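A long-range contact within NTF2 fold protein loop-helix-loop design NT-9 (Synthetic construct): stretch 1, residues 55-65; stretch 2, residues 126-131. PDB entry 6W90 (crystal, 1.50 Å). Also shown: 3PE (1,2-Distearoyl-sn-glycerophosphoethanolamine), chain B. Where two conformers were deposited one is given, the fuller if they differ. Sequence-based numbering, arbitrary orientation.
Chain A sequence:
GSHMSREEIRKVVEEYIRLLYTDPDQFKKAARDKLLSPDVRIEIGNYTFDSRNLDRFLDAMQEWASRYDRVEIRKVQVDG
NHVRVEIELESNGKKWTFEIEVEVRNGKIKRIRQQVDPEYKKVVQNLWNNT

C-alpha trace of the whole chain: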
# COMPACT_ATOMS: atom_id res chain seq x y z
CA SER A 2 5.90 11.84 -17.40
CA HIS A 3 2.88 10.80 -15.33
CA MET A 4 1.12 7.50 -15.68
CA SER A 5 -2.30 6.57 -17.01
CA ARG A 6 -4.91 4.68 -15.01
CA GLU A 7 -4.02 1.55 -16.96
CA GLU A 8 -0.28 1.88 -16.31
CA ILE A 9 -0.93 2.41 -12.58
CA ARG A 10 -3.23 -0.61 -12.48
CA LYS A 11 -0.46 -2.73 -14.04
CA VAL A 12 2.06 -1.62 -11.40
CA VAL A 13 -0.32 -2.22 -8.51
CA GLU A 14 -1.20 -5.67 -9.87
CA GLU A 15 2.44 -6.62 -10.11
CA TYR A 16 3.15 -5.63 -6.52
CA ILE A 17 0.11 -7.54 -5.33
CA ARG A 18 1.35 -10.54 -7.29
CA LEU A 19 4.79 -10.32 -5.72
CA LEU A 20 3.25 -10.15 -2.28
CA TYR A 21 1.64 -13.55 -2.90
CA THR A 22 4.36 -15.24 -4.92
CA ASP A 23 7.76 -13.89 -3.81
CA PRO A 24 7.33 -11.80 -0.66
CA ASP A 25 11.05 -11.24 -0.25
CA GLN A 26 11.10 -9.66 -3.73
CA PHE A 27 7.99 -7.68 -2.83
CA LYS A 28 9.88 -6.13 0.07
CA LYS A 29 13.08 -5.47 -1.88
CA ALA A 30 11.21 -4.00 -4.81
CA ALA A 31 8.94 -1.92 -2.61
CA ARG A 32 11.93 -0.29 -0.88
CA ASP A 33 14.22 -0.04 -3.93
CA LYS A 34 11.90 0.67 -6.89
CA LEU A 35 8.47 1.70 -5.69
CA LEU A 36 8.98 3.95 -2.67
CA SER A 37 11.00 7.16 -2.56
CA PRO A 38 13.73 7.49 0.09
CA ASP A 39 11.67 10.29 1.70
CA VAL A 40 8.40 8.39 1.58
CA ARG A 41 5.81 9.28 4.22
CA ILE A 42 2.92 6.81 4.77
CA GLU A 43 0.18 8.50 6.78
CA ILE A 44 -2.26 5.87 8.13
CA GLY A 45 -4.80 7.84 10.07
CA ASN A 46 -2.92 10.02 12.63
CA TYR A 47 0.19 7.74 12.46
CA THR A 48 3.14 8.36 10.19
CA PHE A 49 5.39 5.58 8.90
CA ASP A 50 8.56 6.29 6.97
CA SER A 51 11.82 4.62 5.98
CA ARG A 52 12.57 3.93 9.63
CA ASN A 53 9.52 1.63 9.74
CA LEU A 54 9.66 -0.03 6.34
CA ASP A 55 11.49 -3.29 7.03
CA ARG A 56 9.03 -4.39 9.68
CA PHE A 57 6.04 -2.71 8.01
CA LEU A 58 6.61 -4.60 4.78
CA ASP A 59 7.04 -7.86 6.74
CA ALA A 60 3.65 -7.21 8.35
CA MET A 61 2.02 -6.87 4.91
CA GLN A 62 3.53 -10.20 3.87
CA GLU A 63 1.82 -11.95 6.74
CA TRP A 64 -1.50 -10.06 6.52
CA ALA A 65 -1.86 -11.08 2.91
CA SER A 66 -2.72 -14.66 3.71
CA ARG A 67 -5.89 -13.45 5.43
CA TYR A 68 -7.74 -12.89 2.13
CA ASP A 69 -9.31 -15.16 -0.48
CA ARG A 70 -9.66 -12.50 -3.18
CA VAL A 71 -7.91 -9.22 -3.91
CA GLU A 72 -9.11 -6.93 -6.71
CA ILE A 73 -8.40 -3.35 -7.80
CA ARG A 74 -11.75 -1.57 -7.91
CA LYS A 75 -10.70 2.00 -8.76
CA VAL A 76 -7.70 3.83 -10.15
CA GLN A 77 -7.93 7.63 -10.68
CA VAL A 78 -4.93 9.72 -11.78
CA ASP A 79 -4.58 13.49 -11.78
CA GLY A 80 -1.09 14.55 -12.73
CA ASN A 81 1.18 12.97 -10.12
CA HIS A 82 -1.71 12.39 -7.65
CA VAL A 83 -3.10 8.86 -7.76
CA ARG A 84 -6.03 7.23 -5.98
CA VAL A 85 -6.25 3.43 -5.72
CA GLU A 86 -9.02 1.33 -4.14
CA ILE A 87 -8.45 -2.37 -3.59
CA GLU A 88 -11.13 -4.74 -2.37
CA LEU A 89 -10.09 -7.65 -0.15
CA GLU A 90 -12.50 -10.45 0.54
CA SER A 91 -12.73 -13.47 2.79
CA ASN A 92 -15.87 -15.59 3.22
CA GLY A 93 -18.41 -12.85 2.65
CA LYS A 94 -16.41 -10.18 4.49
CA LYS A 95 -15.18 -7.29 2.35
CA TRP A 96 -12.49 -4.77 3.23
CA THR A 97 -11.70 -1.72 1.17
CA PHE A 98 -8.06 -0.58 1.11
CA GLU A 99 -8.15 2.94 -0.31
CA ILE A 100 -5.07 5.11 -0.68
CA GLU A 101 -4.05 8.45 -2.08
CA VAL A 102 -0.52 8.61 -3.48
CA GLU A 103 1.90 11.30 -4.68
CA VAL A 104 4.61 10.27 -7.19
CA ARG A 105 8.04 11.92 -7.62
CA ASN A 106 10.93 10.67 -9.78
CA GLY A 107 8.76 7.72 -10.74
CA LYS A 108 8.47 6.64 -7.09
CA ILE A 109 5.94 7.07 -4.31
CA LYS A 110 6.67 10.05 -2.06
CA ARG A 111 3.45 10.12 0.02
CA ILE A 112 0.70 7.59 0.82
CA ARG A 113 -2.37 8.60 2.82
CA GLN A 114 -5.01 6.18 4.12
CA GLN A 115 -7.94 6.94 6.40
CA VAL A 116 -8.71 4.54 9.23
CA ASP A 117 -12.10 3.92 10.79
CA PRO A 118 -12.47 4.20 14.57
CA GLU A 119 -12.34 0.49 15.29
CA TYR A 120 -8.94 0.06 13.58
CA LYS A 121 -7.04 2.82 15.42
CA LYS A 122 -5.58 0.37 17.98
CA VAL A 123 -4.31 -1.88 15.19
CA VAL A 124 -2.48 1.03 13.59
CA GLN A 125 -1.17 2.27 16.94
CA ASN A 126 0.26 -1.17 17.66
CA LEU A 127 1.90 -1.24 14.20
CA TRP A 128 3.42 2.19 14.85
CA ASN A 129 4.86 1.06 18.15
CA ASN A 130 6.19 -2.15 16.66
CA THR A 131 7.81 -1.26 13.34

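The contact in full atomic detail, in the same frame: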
# COMPACT_ATOMS: atom_id res chain seq x y z
N ASP A 55 11.14 -1.87 7.04
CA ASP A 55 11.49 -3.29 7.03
C ASP A 55 10.42 -4.09 7.74
O ASP A 55 9.93 -5.11 7.23
CB ASP A 55 12.86 -3.52 7.67
CG ASP A 55 14.01 -3.12 6.76
OD1 ASP A 55 13.84 -3.08 5.52
OD2 ASP A 55 15.11 -2.84 7.31
N ARG A 56 10.00 -3.64 8.91
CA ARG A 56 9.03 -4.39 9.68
C ARG A 56 7.61 -4.17 9.16
O ARG A 56 6.77 -5.07 9.25
CB ARG A 56 9.13 -4.02 11.15
CG ARG A 56 10.39 -4.52 11.87
CD ARG A 56 10.31 -4.17 13.34
NE ARG A 56 11.53 -4.49 14.08
CZ ARG A 56 11.79 -5.68 14.62
NH1 ARG A 56 10.93 -6.68 14.50
NH2 ARG A 56 12.93 -5.84 15.29
N PHE A 57 7.35 -2.99 8.59
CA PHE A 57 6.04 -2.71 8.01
C PHE A 57 5.79 -3.60 6.81
O PHE A 57 4.71 -4.19 6.67
CB PHE A 57 6.00 -1.23 7.63
CG PHE A 57 4.68 -0.73 7.09
CD1 PHE A 57 4.36 -0.86 5.75
CD2 PHE A 57 3.79 -0.09 7.92
CE1 PHE A 57 3.17 -0.38 5.25
CE2 PHE A 57 2.59 0.38 7.42
CZ PHE A 57 2.29 0.24 6.09
N LEU A 58 6.78 -3.74 5.94
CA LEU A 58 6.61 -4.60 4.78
C LEU A 58 6.50 -6.07 5.18
O LEU A 58 5.69 -6.80 4.60
CB LEU A 58 7.75 -4.33 3.80
CG LEU A 58 7.75 -2.91 3.22
CD1 LEU A 58 9.08 -2.69 2.51
CD2 LEU A 58 6.56 -2.71 2.26
N ASP A 59 7.22 -6.50 6.23
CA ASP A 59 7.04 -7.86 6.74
C ASP A 59 5.60 -8.08 7.21
O ASP A 59 5.05 -9.18 7.06
CB ASP A 59 7.98 -8.13 7.91
CG ASP A 59 9.43 -8.25 7.50
OD1 ASP A 59 9.72 -8.43 6.30
OD2 ASP A 59 10.29 -8.17 8.40
N ALA A 60 5.00 -7.06 7.82
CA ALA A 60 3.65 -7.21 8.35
C ALA A 60 2.65 -7.39 7.21
O ALA A 60 1.74 -8.22 7.31
CB ALA A 60 3.29 -6.02 9.22
N MET A 61 2.84 -6.66 6.11
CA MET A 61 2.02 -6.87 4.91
C MET A 61 2.16 -8.28 4.36
O MET A 61 1.17 -8.86 3.90
CB MET A 61 2.42 -5.88 3.81
CG MET A 61 2.16 -4.47 4.18
SD MET A 61 2.56 -3.39 2.82
CE MET A 61 1.14 -3.76 1.85
N GLN A 62 3.37 -8.84 4.36
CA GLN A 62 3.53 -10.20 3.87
C GLN A 62 2.67 -11.18 4.65
O GLN A 62 2.07 -12.10 4.09
CB GLN A 62 5.00 -10.64 3.94
CG GLN A 62 5.24 -12.15 3.70
CD GLN A 62 6.68 -12.59 3.98
OE1 GLN A 62 7.51 -11.80 4.43
NE2 GLN A 62 6.97 -13.86 3.69
N GLU A 63 2.59 -10.99 5.96
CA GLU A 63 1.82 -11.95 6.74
C GLU A 63 0.32 -11.68 6.63
O GLU A 63 -0.47 -12.62 6.50
CB GLU A 63 2.26 -11.95 8.20
CG GLU A 63 1.77 -13.18 8.93
CD GLU A 63 2.71 -13.59 10.03
OE1 GLU A 63 2.32 -14.46 10.85
OE2 GLU A 63 3.83 -13.04 10.08
N TRP A 64 -0.08 -10.40 6.63
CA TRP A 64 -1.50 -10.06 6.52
C TRP A 64 -2.11 -10.54 5.22
O TRP A 64 -3.33 -10.75 5.13
CB TRP A 64 -1.69 -8.55 6.60
CG TRP A 64 -1.68 -8.00 7.99
CD1 TRP A 64 -2.03 -8.65 9.14
CD2 TRP A 64 -1.32 -6.66 8.38
NE1 TRP A 64 -1.90 -7.81 10.22
CE2 TRP A 64 -1.47 -6.58 9.78
CE3 TRP A 64 -0.88 -5.53 7.68
CZ2 TRP A 64 -1.20 -5.42 10.50
CZ3 TRP A 64 -0.62 -4.38 8.39
CH2 TRP A 64 -0.78 -4.33 9.79
N ALA A 65 -1.29 -10.74 4.20
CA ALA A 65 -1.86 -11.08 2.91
C ALA A 65 -2.52 -12.45 2.92
O ALA A 65 -3.42 -12.71 2.11
CB ALA A 65 -0.76 -11.04 1.86
N ASN A 126 -0.68 -0.10 17.38
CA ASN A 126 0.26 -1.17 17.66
C ASN A 126 1.33 -1.30 16.56
O ASN A 126 2.51 -1.53 16.86
CB ASN A 126 -0.47 -2.50 17.80
CG ASN A 126 -1.26 -2.61 19.10
OD1 ASN A 126 -0.98 -1.92 20.09
ND2 ASN A 126 -2.24 -3.49 19.10
N LEU A 127 0.92 -1.18 15.29
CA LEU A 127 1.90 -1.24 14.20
C LEU A 127 2.94 -0.13 14.32
O LEU A 127 4.13 -0.36 14.07
CB LEU A 127 1.16 -1.13 12.87
CG LEU A 127 1.93 -1.43 11.60
CD1 LEU A 127 2.27 -2.90 11.60
CD2 LEU A 127 1.02 -1.04 10.47
N TRP A 128 2.51 1.06 14.72
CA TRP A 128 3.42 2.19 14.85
C TRP A 128 4.39 2.01 15.99
O TRP A 128 5.54 2.45 15.91
CB TRP A 128 2.60 3.46 15.02
CG TRP A 128 3.36 4.72 14.93
CD1 TRP A 128 3.72 5.34 13.79
CD2 TRP A 128 3.86 5.53 16.01
NE1 TRP A 128 4.39 6.51 14.07
CE2 TRP A 128 4.52 6.63 15.42
CE3 TRP A 128 3.83 5.43 17.40
CZ2 TRP A 128 5.11 7.64 16.17
CZ3 TRP A 128 4.43 6.44 18.15
CH2 TRP A 128 5.09 7.51 17.53
N ASN A 129 3.94 1.39 17.07
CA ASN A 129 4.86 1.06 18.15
C ASN A 129 5.66 -0.19 17.92
O ASN A 129 6.57 -0.48 18.71
CB ASN A 129 4.05 0.97 19.41
CG ASN A 129 3.73 2.31 19.92
OD1 ASN A 129 4.62 3.17 20.03
ND2 ASN A 129 2.48 2.54 20.22
N ASN A 130 5.45 -0.91 16.83
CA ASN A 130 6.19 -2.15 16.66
C ASN A 130 6.78 -2.32 15.27
O ASN A 130 7.10 -3.44 14.86
CB ASN A 130 5.28 -3.32 17.06
CG ASN A 130 5.00 -3.35 18.58
OD1 ASN A 130 5.89 -3.61 19.38
ND2 ASN A 130 3.76 -3.06 18.96
N THR A 131 7.00 -1.22 14.55
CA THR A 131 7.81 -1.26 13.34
C THR A 131 9.01 -0.31 13.44
O THR A 131 9.00 0.64 14.23
CB THR A 131 6.99 -0.89 12.09
OG1 THR A 131 6.31 0.34 12.31
CG2 THR A 131 6.00 -1.98 11.80
OXT THR A 131 10.01 -0.50 12.71
P 3PE B . -12.58 -1.55 5.92
N 3PE B . -12.35 2.82 6.15
O11 3PE B . -10.98 -1.83 5.66
O12 3PE B . -13.38 -2.01 4.73
O13 3PE B . -12.81 0.10 6.01
O14 3PE B . -13.08 -2.14 7.24
C11 3PE B . -12.74 0.86 4.83
C12 3PE B . -13.20 2.28 5.11
C1 3PE B . -10.10 -1.52 6.70
C2 3PE B . -8.68 -2.02 6.39
C3 3PE B . -8.42 -1.70 4.92
O31 3PE B . -7.07 -1.80 4.60
O32 3PE B . -7.24 -4.01 4.93
C31 3PE B . -6.54 -3.09 4.70
C32 3PE B . -5.04 -3.30 4.50
C33 3PE B . -4.66 -4.75 4.23
C34 3PE B . -3.47 -4.70 3.27
C35 3PE B . -2.70 -6.02 3.23
C36 3PE B . -2.85 -6.64 1.84
C37 3PE B . -1.94 -5.96 0.81
C38 3PE B . -2.55 -4.70 0.19
C39 3PE B . -2.11 -4.49 -1.27
C3A 3PE B . -0.62 -4.13 -1.38
C3B 3PE B . -0.26 -3.59 -2.77
C3C 3PE B . -0.11 -2.06 -2.71
C3D 3PE B . 0.55 -1.52 -3.98
C3E 3PE B . 0.49 0.01 -3.96
C3F 3PE B . 0.70 0.59 -5.36
C3G 3PE B . 0.56 2.12 -5.35
C3H 3PE B . 0.11 2.71 -6.69
C3I 3PE B . 1.25 2.81 -7.72
O21 3PE B . -7.78 -1.34 7.22
O22 3PE B . -7.04 -3.23 8.25
C21 3PE B . -7.02 -2.04 8.20
C22 3PE B . -6.18 -1.21 9.19
C23 3PE B . -4.66 -1.38 8.98
C24 3PE B . -4.15 -0.64 7.74
C25 3PE B . -2.66 -0.94 7.46
C26 3PE B . -2.40 -0.60 5.99
C27 3PE B . -1.01 -1.03 5.51
C28 3PE B . -0.84 -0.76 4.01
C29 3PE B . -0.45 0.68 3.63
C2A 3PE B . -0.00 0.79 2.16
C2B 3PE B . 1.51 0.81 1.97
C2C 3PE B . 1.90 0.47 0.53
C2D 3PE B . 3.26 -0.22 0.54
C2E 3PE B . 3.82 -0.42 -0.86
C2F 3PE B . 3.29 -1.71 -1.48
O HOH W 1 11.40 -1.47 10.34

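Stretch 1 continues a helix that begins earlier in the chain, and its i to i+4 bonds bear this out: Ala 60 N to Arg 56 O is 3.0 Å, Met 61 N to Phe 57 O 3.1 Å, and Trp 64 N to Ala 60 O 2.9 Å. Stretch 2 carries the last residues of the chain. It enters as helix, and by Asn 130 and Thr 131 the phi values have opened to -134° and -122°. The two backbones come nearest at Arg 56 and Thr 131, whose CA atoms lie 5.0 Å apart. No direct hydrogen bond crosses the interface, which buries 291 Å² in total, so the pairing rests on apolar packing and one bridging water.

Leu 127 is the residue most covered by the opposing stretch, at 78 Å². Its CA-to-CB bond points toward stretch 1, and with chi1 at -168° (t) and chi2 at 67° (p) its methyls reach three side chains along the helix. Leu 127 CD2 lies 3.7 Å from Phe 57 CE2 and 3.8 Å from Trp 64 CH2, while Leu 127 CD1 lies 4.1 Å from Ala 60 CB. These are van der Waals distances between carbon atoms. Leu 127 CD2 meets the Trp 64 ring at its edge, near the ring plane, and approaches the Phe 57 ring obliquely; neither contact is a stack. The Trp 64 side of this contact is less securely placed, because that residue is poorly ordered. The small side chain of Ala 60 points toward stretch 2 and adds a modest apolar contact.

The bound phospholipid extends this apolar surface: its C27 lies 3.6 Å from Phe 57 CZ, so the ring that meets Leu 127 also meets an acyl chain.

At the C-terminus, the methyl of Thr 131 sits against the backbone of stretch 1, with Thr 131 CG2 3.6 Å from Phe 57 N and 3.8 Å from Arg 56 CB. The chi1 of 52° (p) is accompanied by a hydrogen bond from Thr 131 OG1 to Leu 127 O (2.9 Å), while Asn 130 ND2 donates to Asn 126 O (2.9 Å, 144°). Both side chains thus bond back to the preceding helix.

Arg 56 CD lies 3.6 Å from Asn 130 O and 3.7 Å from Thr 131 OXT. Arg 56 NE is 4.5 Å from Thr 131 OXT, so the opposite charges are near each other but beyond a salt bridge. Water 1 joins the stretches, its oxygen accepting from Arg 56 N (3.0 Å) and lying within hydrogen-bonding distance of Thr 131 OXT (2.9 Å), one of several acceptors that compete for its protons.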